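Local atomic coordinates of endoglucanase FnCel5A (Fervidobacterium nodosum, PDB entry 3RJY), a protein that probably cleaves internal beta-1,4-glucosidic bonds in cellulose and related glucans, as a heat-stable glycosyl hydrolase of family 5. Residues 24-29 with 293-298; 259-264 with 274-279; 28-33 with 60-65. All coordinates share one frame; numbering follows the deposited sequence.

Interaction 1. Residues 24-29 with 293-298; sequences INMGNA and WEFCAG. With GLC (alpha-D-glucopyranose), chain D; GLC (alpha-D-glucopyranose), chain B; PO4 (phosphate ion), chain E.
Glu294, whose CB packs against Asn25 O and Gly27 N, has its carboxylate oxygen OE2 gripped from several directions. The N-H of Ala297 reaches Glu294 OE2 on its syn side at 2.8 Å, that of Cys296 adds a weak bond, and water 1 donates to Glu294 OE2 while also donating to Gly27 O, tying the carboxylate to the opposite segment. Phe295 N donates to Asn25 O at 2.9 Å, almost in line with the carbonyl. These segments leave the C-terminal ends of strands 22-25 and 289-292, the first and last strands of the TIM barrel, where they meet to close it. A cis peptide joins Trp293 to Glu294. With CG of Trp293 anti to its own N (chi1 -175°), the indole reaches the sugar site: C2 of the chain D glucose lies over one face, Glu294 CG over the other, and Trp293 NE1 donates to glucose O6 at 2.8 Å. The Asn25 side chain crosses the indole at about a right angle, Asn25 CB 3.4 Å from Trp293 CE3, with Asn25 OD1 in the ring plane at its edge and bonded to Arg59. Water 2 links Asn28 ND2, Glu294 OE1, a phosphate ion and glucose O6. Met26 runs alongside Phe295 in a Met-aromatic contact.

Interaction 2. Residues 259-264 with 274-279; sequences GEFGAY and KWTKTV. With GLC (alpha-D-glucopyranose), chain D.
Strand 256-261 and helix 269-285 of one beta-alpha-beta unit pack together here through Phe261 and the helix residues Trp275, Thr276 and Val279. The axes of 259-261 and 274-279 pass 10.9 Å apart at 146°, so the helix runs roughly back along the strand. Phe261 CG sits between its own backbone N and carbonyl carbon (chi1 73°), which lays the ring against the helix: Phe261 CD2 is 3.5 Å from Val279 CG1, and Phe261 CE2 is 3.9 Å from Thr276 CG2, the Phe261 and Thr276 side chains crossing at about a right angle. The indole of Trp275 reaches in edge-first, its CZ3 3.5 Å from Gly262 N, while Val279 CG2 lies over the centre of one face. Glu206 O takes up Trp275 NE1. In this (beta/alpha)8 barrel the outer face of the strand is thus filled by apolar groups of its own helix, whereas Glu260, the residue before Phe261, reaches into the sugar pocket. Glu260 OE1 lies so close to O2 of the chain D glucose that the distance itself is doubtful; Arg59 and Tyr205 also hold the carboxylate. Beyond the strand, water 3 accepts from Ala263 N at 2.9 Å and donates to Thr276 OG1 at 2.8 Å, bridging loop and helix where Thr276 OG1 also bonds Arg272 O.

Interaction 3. Residues 28-33 with 60-65; sequences NALEAP and IPIRWS. With GLC (alpha-D-glucopyranose), chain B.
Arg63 holds the loop 28-33 at two successive carbonyls. Its backbone N donates to Leu30 O at 2.9 Å in a nearly straight bond (173° at the hydrogen), and its guanidinium grips Glu31 O side-on, NH2 at 2.8 Å in the carbonyl plane and NE from above that plane. These are the loops that follow the first two strands of the TIM barrel, and Leu30 and Glu31 form the corner of a type I beta turn from Ala29 to Ala32. The Arg63 chain bends at chi3 (-54°), bringing NE and NH2 to the same oxygen, while NH1 faces Glu106 in a salt bridge and Pro33 CD lies over one guanidinium face. A leucine in place of Arg63 would probably leave Glu31 O without its two side-chain donors and take this charge partner from Glu106. The Glu31 side chain folds back over its own turn: OE2 accepts from Asn28 N and OE1 from Ala29 N, both on the syn side. Its CB also packs 3.6 Å from Pro61 CB, the two side chains lying alongside. Water 4 bridges Leu30 N and Pro61 O. Farther out, Leu30 lies beside Ile62 and Ile60, with Leu30 CD1 3.8 Å from Ile60 CG2.

Overall arrangement
The three contacts lie at or just beyond the ends of four neighbouring strands of the barrel, 256-261, 289-292, 22-25 and 57-60, interaction 2 joining its strand to helix 269-285. Interaction 1 is in the middle, its centre about 13 Å from that of interaction 2 and about 11 Å from that of interaction 3; the centres of interactions 2 and 3 are about 22 Å apart. Trp293 N lies 2.9 Å from Phe261 O, a probable hydrogen bond that fastens interaction 1 to interaction 2. Trp293 CH2 also packs 3.6 Å from Glu31 OE2, and interactions 1 and 3 share Asn28. Glu260, Trp293 and Asn28 bring the contacts to two of the glucose sites, consistent with one continuous cleft.

Interaction 1. Residues 24-29 with 293-298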
# COMPACT_ATOMS: atom_id res chain seq x y z
N ILE A 24 -2.56 -3.04 7.87
CA ILE A 24 -1.41 -2.22 8.23
C ILE A 24 -0.24 -2.50 7.29
O ILE A 24 -0.12 -3.61 6.78
CB ILE A 24 -1.03 -2.41 9.74
CG1 ILE A 24 -0.16 -1.25 10.25
CG2 ILE A 24 -0.41 -3.75 9.98
CD1 ILE A 24 -0.16 -1.11 11.76
N ASN A 25 0.55 -1.47 7.02
CA ASN A 25 1.74 -1.58 6.17
C ASN A 25 2.97 -1.97 7.01
O ASN A 25 3.20 -1.41 8.08
CB ASN A 25 2.01 -0.24 5.48
CG ASN A 25 1.19 -0.04 4.23
OD1 ASN A 25 1.62 -0.41 3.13
ND2 ASN A 25 0.03 0.58 4.37
N MET A 26 3.75 -2.93 6.52
CA MET A 26 5.03 -3.27 7.12
C MET A 26 6.10 -2.36 6.48
O MET A 26 6.82 -2.78 5.57
CB MET A 26 5.32 -4.76 6.91
CG MET A 26 6.60 -5.27 7.53
SD MET A 26 6.68 -5.25 9.34
CE MET A 26 5.42 -6.43 9.82
N GLY A 27 6.15 -1.12 6.94
CA GLY A 27 6.93 -0.05 6.29
C GLY A 27 8.37 -0.10 6.71
O GLY A 27 8.70 -0.71 7.72
N ASN A 28 9.23 0.53 5.90
CA ASN A 28 10.67 0.68 6.20
C ASN A 28 11.45 -0.64 6.37
O ASN A 28 12.47 -0.68 7.06
CB ASN A 28 10.87 1.64 7.38
CG ASN A 28 10.23 2.99 7.12
OD1 ASN A 28 10.55 3.64 6.14
ND2 ASN A 28 9.31 3.39 7.97
N ALA A 29 10.98 -1.68 5.67
CA ALA A 29 11.54 -3.03 5.73
C ALA A 29 12.10 -3.50 4.36
O ALA A 29 13.22 -3.15 4.01
CB ALA A 29 10.48 -4.01 6.26
N TRP A 293 -0.42 3.35 7.35
CA TRP A 293 1.02 3.55 7.22
C TRP A 293 1.57 4.21 8.50
O TRP A 293 1.28 5.37 8.77
CB TRP A 293 1.34 4.42 5.99
CG TRP A 293 2.82 4.55 5.72
CD1 TRP A 293 3.66 5.52 6.21
CD2 TRP A 293 3.64 3.68 4.92
NE1 TRP A 293 4.95 5.31 5.77
CE2 TRP A 293 4.97 4.20 4.96
CE3 TRP A 293 3.39 2.53 4.16
CZ2 TRP A 293 6.04 3.58 4.29
CZ3 TRP A 293 4.46 1.92 3.48
CH2 TRP A 293 5.76 2.45 3.54
N GLU A 294 2.35 3.48 9.31
CA GLU A 294 2.74 2.08 9.11
C GLU A 294 2.86 1.39 10.47
O GLU A 294 2.51 1.96 11.52
CB GLU A 294 4.05 1.95 8.30
CG GLU A 294 5.04 3.13 8.41
CD GLU A 294 5.75 3.22 9.75
OE1 GLU A 294 6.24 4.33 10.07
OE2 GLU A 294 5.86 2.19 10.48
N PHE A 295 3.38 0.16 10.46
CA PHE A 295 3.44 -0.69 11.65
C PHE A 295 4.23 -0.12 12.86
O PHE A 295 3.68 0.03 13.95
CB PHE A 295 3.93 -2.10 11.26
CG PHE A 295 4.09 -3.04 12.42
CD1 PHE A 295 3.09 -3.15 13.39
CD2 PHE A 295 5.22 -3.83 12.53
CE1 PHE A 295 3.24 -4.01 14.46
CE2 PHE A 295 5.37 -4.71 13.59
CZ PHE A 295 4.38 -4.80 14.56
N CYS A 296 5.52 0.19 12.68
CA CYS A 296 6.38 0.38 13.87
C CYS A 296 7.53 1.40 13.78
O CYS A 296 8.40 1.44 14.64
CB CYS A 296 6.96 -0.96 14.32
SG CYS A 296 8.13 -1.65 13.13
N ALA A 297 7.55 2.23 12.75
CA ALA A 297 8.62 3.20 12.64
C ALA A 297 8.10 4.60 12.94
O ALA A 297 7.32 4.77 13.88
CB ALA A 297 9.29 3.11 11.26
N GLY A 298 8.51 5.60 12.16
CA GLY A 298 8.14 7.00 12.43
C GLY A 298 6.67 7.42 12.33
O GLY A 298 6.30 8.52 12.79
C1 GLC D . 6.61 5.75 2.09
C2 GLC D . 5.16 6.18 2.38
C3 GLC D . 4.99 7.69 2.43
C4 GLC D . 6.01 8.38 3.34
C5 GLC D . 7.40 7.79 3.18
C6 GLC D . 8.06 7.37 4.52
O1 GLC D . 6.69 4.92 0.92
O2 GLC D . 4.27 5.62 1.44
O3 GLC D . 3.71 7.95 2.95
O4 GLC D . 6.10 9.74 2.98
O5 GLC D . 7.49 6.87 2.07
O6 GLC D . 7.28 6.93 5.62
C1 GLC B . 11.12 7.83 5.56
C2 GLC B . 11.92 6.69 6.17
C3 GLC B . 13.17 6.44 5.35
C4 GLC B . 12.98 6.50 3.82
C5 GLC B . 11.94 7.51 3.32
C6 GLC B . 11.56 7.24 1.85
O1 GLC B . 11.89 8.99 5.67
O2 GLC B . 12.28 6.97 7.51
O3 GLC B . 13.62 5.17 5.73
O4 GLC B . 14.22 6.90 3.26
O5 GLC B . 10.82 7.57 4.19
O6 GLC B . 10.17 7.16 1.58
P PO4 E . 11.29 6.93 9.91
O1 PO4 E . 9.97 6.22 9.95
O2 PO4 E . 11.18 8.26 10.59
O3 PO4 E . 12.30 6.05 10.61
O4 PO4 E . 11.75 7.12 8.47
O HOH W 1 6.43 -0.38 9.67
O HOH W 2 7.84 5.75 8.34

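Interaction 2. Residues 259-264 with 274-279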
# COMPACT_ATOMS: atom_id res chain seq x y z
N GLY A 259 -4.77 2.28 0.29
CA GLY A 259 -3.56 1.48 0.52
C GLY A 259 -2.64 1.98 1.61
O GLY A 259 -1.95 1.18 2.23
N GLU A 260 -2.64 3.31 1.82
CA GLU A 260 -1.81 3.98 2.83
C GLU A 260 -2.51 5.22 3.31
O GLU A 260 -3.11 5.95 2.51
CB GLU A 260 -0.45 4.44 2.27
CG GLU A 260 0.43 3.38 1.62
CD GLU A 260 1.74 3.96 1.10
OE1 GLU A 260 1.93 5.19 1.23
OE2 GLU A 260 2.57 3.20 0.55
N PHE A 261 -2.40 5.47 4.62
CA PHE A 261 -2.87 6.69 5.25
C PHE A 261 -2.20 6.76 6.61
O PHE A 261 -2.06 5.75 7.28
CB PHE A 261 -4.42 6.75 5.35
CG PHE A 261 -5.02 5.81 6.40
CD1 PHE A 261 -5.10 4.43 6.17
CD2 PHE A 261 -5.51 6.32 7.60
CE1 PHE A 261 -5.66 3.57 7.14
CE2 PHE A 261 -6.05 5.47 8.57
CZ PHE A 261 -6.13 4.10 8.34
N GLY A 262 -1.74 7.95 6.99
CA GLY A 262 -1.07 8.12 8.28
C GLY A 262 -0.54 9.53 8.42
O GLY A 262 -0.35 10.22 7.42
N ALA A 263 -0.32 9.97 9.66
CA ALA A 263 0.32 11.25 9.96
C ALA A 263 1.61 11.01 10.73
O ALA A 263 1.64 10.19 11.65
CB ALA A 263 -0.62 12.18 10.75
N TYR A 264 2.66 11.72 10.33
CA TYR A 264 3.99 11.52 10.91
C TYR A 264 4.00 11.90 12.39
O TYR A 264 3.29 12.82 12.81
CB TYR A 264 5.04 12.30 10.10
CG TYR A 264 6.49 12.06 10.49
CD1 TYR A 264 7.01 10.77 10.64
CD2 TYR A 264 7.36 13.14 10.66
CE1 TYR A 264 8.36 10.56 10.98
CE2 TYR A 264 8.71 12.96 10.99
CZ TYR A 264 9.20 11.67 11.15
OH TYR A 264 10.54 11.52 11.49
N LYS A 274 -7.32 12.45 15.84
CA LYS A 274 -8.49 12.99 15.17
C LYS A 274 -8.47 12.75 13.66
O LYS A 274 -9.46 12.27 13.09
CB LYS A 274 -8.64 14.49 15.44
CG LYS A 274 -9.18 14.85 16.84
CD LYS A 274 -10.07 16.09 16.75
CE LYS A 274 -10.08 16.91 18.05
NZ LYS A 274 -9.62 16.12 19.22
N TRP A 275 -7.36 13.10 13.02
CA TRP A 275 -7.18 12.86 11.58
C TRP A 275 -7.29 11.37 11.26
O TRP A 275 -8.03 10.97 10.36
CB TRP A 275 -5.85 13.43 11.09
CG TRP A 275 -5.67 13.37 9.59
CD1 TRP A 275 -6.01 14.33 8.68
CD2 TRP A 275 -5.10 12.29 8.84
NE1 TRP A 275 -5.70 13.91 7.41
CE2 TRP A 275 -5.13 12.67 7.48
CE3 TRP A 275 -4.56 11.04 9.18
CZ2 TRP A 275 -4.66 11.83 6.46
CZ3 TRP A 275 -4.10 10.22 8.17
CH2 TRP A 275 -4.15 10.62 6.83
N THR A 276 -6.58 10.54 12.01
CA THR A 276 -6.56 9.11 11.71
C THR A 276 -7.97 8.50 11.84
O THR A 276 -8.40 7.81 10.93
CB THR A 276 -5.47 8.36 12.52
OG1 THR A 276 -4.19 8.96 12.27
CG2 THR A 276 -5.41 6.88 12.15
N LYS A 277 -8.68 8.79 12.93
CA LYS A 277 -10.03 8.23 13.16
C LYS A 277 -11.05 8.72 12.13
O LYS A 277 -11.94 7.97 11.73
CB LYS A 277 -10.53 8.50 14.60
CG LYS A 277 -11.19 9.85 14.82
CD LYS A 277 -11.42 10.20 16.31
CE LYS A 277 -12.55 9.38 16.98
NZ LYS A 277 -13.82 9.26 16.17
N THR A 278 -10.91 9.99 11.71
CA THR A 278 -11.82 10.56 10.72
C THR A 278 -11.61 9.88 9.36
O THR A 278 -12.57 9.42 8.74
CB THR A 278 -11.67 12.10 10.61
OG1 THR A 278 -11.84 12.68 11.91
CG2 THR A 278 -12.72 12.71 9.67
N VAL A 279 -10.36 9.80 8.91
CA VAL A 279 -10.01 9.06 7.68
C VAL A 279 -10.53 7.63 7.69
O VAL A 279 -11.09 7.17 6.69
CB VAL A 279 -8.48 9.10 7.38
CG1 VAL A 279 -8.11 8.18 6.22
CG2 VAL A 279 -8.04 10.51 7.06
C1 GLC D . 6.61 5.75 2.09
C2 GLC D . 5.16 6.18 2.38
C3 GLC D . 4.99 7.69 2.43
C4 GLC D . 6.01 8.38 3.34
C5 GLC D . 7.40 7.79 3.18
C6 GLC D . 8.06 7.37 4.52
O1 GLC D . 6.69 4.92 0.92
O2 GLC D . 4.27 5.62 1.44
O3 GLC D . 3.71 7.95 2.95
O4 GLC D . 6.10 9.74 2.98
O5 GLC D . 7.49 6.87 2.07
O6 GLC D . 7.28 6.93 5.62
O HOH W 3 -1.42 8.85 12.09

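Interaction 3. Residues 28-33 with 60-65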
# COMPACT_ATOMS: atom_id res chain seq x y z
N ASN A 28 9.23 0.53 5.90
CA ASN A 28 10.67 0.68 6.20
C ASN A 28 11.45 -0.64 6.37
O ASN A 28 12.47 -0.68 7.06
CB ASN A 28 10.87 1.64 7.38
CG ASN A 28 10.23 2.99 7.12
OD1 ASN A 28 10.55 3.64 6.14
ND2 ASN A 28 9.31 3.39 7.97
N ALA A 29 10.98 -1.68 5.67
CA ALA A 29 11.54 -3.03 5.73
C ALA A 29 12.10 -3.50 4.36
O ALA A 29 13.22 -3.15 4.01
CB ALA A 29 10.48 -4.01 6.26
N LEU A 30 11.30 -4.25 3.60
CA LEU A 30 11.68 -4.80 2.29
C LEU A 30 11.70 -3.85 1.09
O LEU A 30 12.13 -4.24 -0.01
CB LEU A 30 10.81 -6.02 1.95
CG LEU A 30 11.07 -7.28 2.77
CD1 LEU A 30 9.91 -8.28 2.62
CD2 LEU A 30 12.40 -7.91 2.39
N GLU A 31 11.25 -2.61 1.30
CA GLU A 31 11.28 -1.59 0.26
C GLU A 31 12.47 -0.61 0.40
O GLU A 31 12.64 0.28 -0.44
CB GLU A 31 9.94 -0.84 0.18
CG GLU A 31 9.82 0.34 1.14
CD GLU A 31 9.51 -0.00 2.61
OE1 GLU A 31 9.76 -1.15 3.09
OE2 GLU A 31 9.00 0.93 3.29
N ALA A 32 13.26 -0.78 1.46
CA ALA A 32 14.61 -0.18 1.57
C ALA A 32 15.56 -0.84 0.57
O ALA A 32 15.25 -1.92 0.04
CB ALA A 32 15.17 -0.35 2.99
N PRO A 33 16.71 -0.20 0.28
CA PRO A 33 17.70 -0.89 -0.58
C PRO A 33 17.99 -2.32 -0.09
O PRO A 33 17.97 -3.25 -0.90
CB PRO A 33 18.94 0.01 -0.47
CG PRO A 33 18.35 1.39 -0.25
CD PRO A 33 17.17 1.15 0.66
N ILE A 60 2.82 -5.45 2.24
CA ILE A 60 4.27 -5.59 2.31
C ILE A 60 4.96 -4.95 1.11
O ILE A 60 5.10 -5.60 0.06
CB ILE A 60 4.71 -7.07 2.53
CG1 ILE A 60 3.99 -7.67 3.75
CG2 ILE A 60 6.25 -7.14 2.71
CD1 ILE A 60 4.17 -9.18 3.93
N PRO A 61 5.39 -3.68 1.25
CA PRO A 61 6.19 -3.02 0.21
C PRO A 61 7.50 -3.79 -0.02
O PRO A 61 8.20 -4.14 0.94
CB PRO A 61 6.47 -1.63 0.81
CG PRO A 61 5.42 -1.44 1.91
CD PRO A 61 5.16 -2.80 2.42
N ILE A 62 7.82 -4.04 -1.30
CA ILE A 62 9.04 -4.76 -1.68
C ILE A 62 9.73 -4.04 -2.85
O ILE A 62 9.11 -3.77 -3.89
CB ILE A 62 8.76 -6.24 -2.04
CG1 ILE A 62 8.03 -6.96 -0.88
CG2 ILE A 62 10.08 -6.97 -2.35
CD1 ILE A 62 7.38 -8.32 -1.22
N ARG A 63 11.00 -3.67 -2.66
CA ARG A 63 11.81 -3.10 -3.74
C ARG A 63 12.50 -4.22 -4.50
O ARG A 63 13.70 -4.46 -4.33
CB ARG A 63 12.84 -2.09 -3.20
CG ARG A 63 13.53 -1.29 -4.29
CD ARG A 63 14.77 -0.53 -3.79
NE ARG A 63 14.49 0.31 -2.64
CZ ARG A 63 14.66 1.63 -2.59
NH1 ARG A 63 15.15 2.30 -3.63
NH2 ARG A 63 14.35 2.27 -1.47
N TRP A 64 11.73 -4.92 -5.35
CA TRP A 64 12.28 -6.04 -6.12
C TRP A 64 13.43 -5.56 -6.99
O TRP A 64 14.40 -6.30 -7.23
CB TRP A 64 11.21 -6.68 -7.02
CG TRP A 64 10.05 -7.32 -6.28
CD1 TRP A 64 8.81 -6.79 -6.08
CD2 TRP A 64 10.03 -8.61 -5.68
NE1 TRP A 64 8.03 -7.66 -5.38
CE2 TRP A 64 8.75 -8.79 -5.12
CE3 TRP A 64 10.98 -9.64 -5.54
CZ2 TRP A 64 8.39 -9.96 -4.43
CZ3 TRP A 64 10.62 -10.80 -4.86
CH2 TRP A 64 9.33 -10.95 -4.33
N SER A 65 13.31 -4.33 -7.48
CA SER A 65 14.27 -3.75 -8.43
C SER A 65 15.70 -3.62 -7.88
O SER A 65 16.64 -3.44 -8.65
CB SER A 65 13.76 -2.40 -8.91
OG SER A 65 13.79 -1.47 -7.84
C1 GLC B . 11.12 7.83 5.56
C2 GLC B . 11.92 6.69 6.17
C3 GLC B . 13.17 6.44 5.35
C4 GLC B . 12.98 6.50 3.82
C5 GLC B . 11.94 7.51 3.32
C6 GLC B . 11.56 7.24 1.85
O1 GLC B . 11.89 8.99 5.67
O2 GLC B . 12.28 6.97 7.51
O3 GLC B . 13.62 5.17 5.73
O4 GLC B . 14.22 6.90 3.26
O5 GLC B . 10.82 7.57 4.19
O6 GLC B . 10.17 7.16 1.58
O HOH W 4 8.35 -4.59 3.77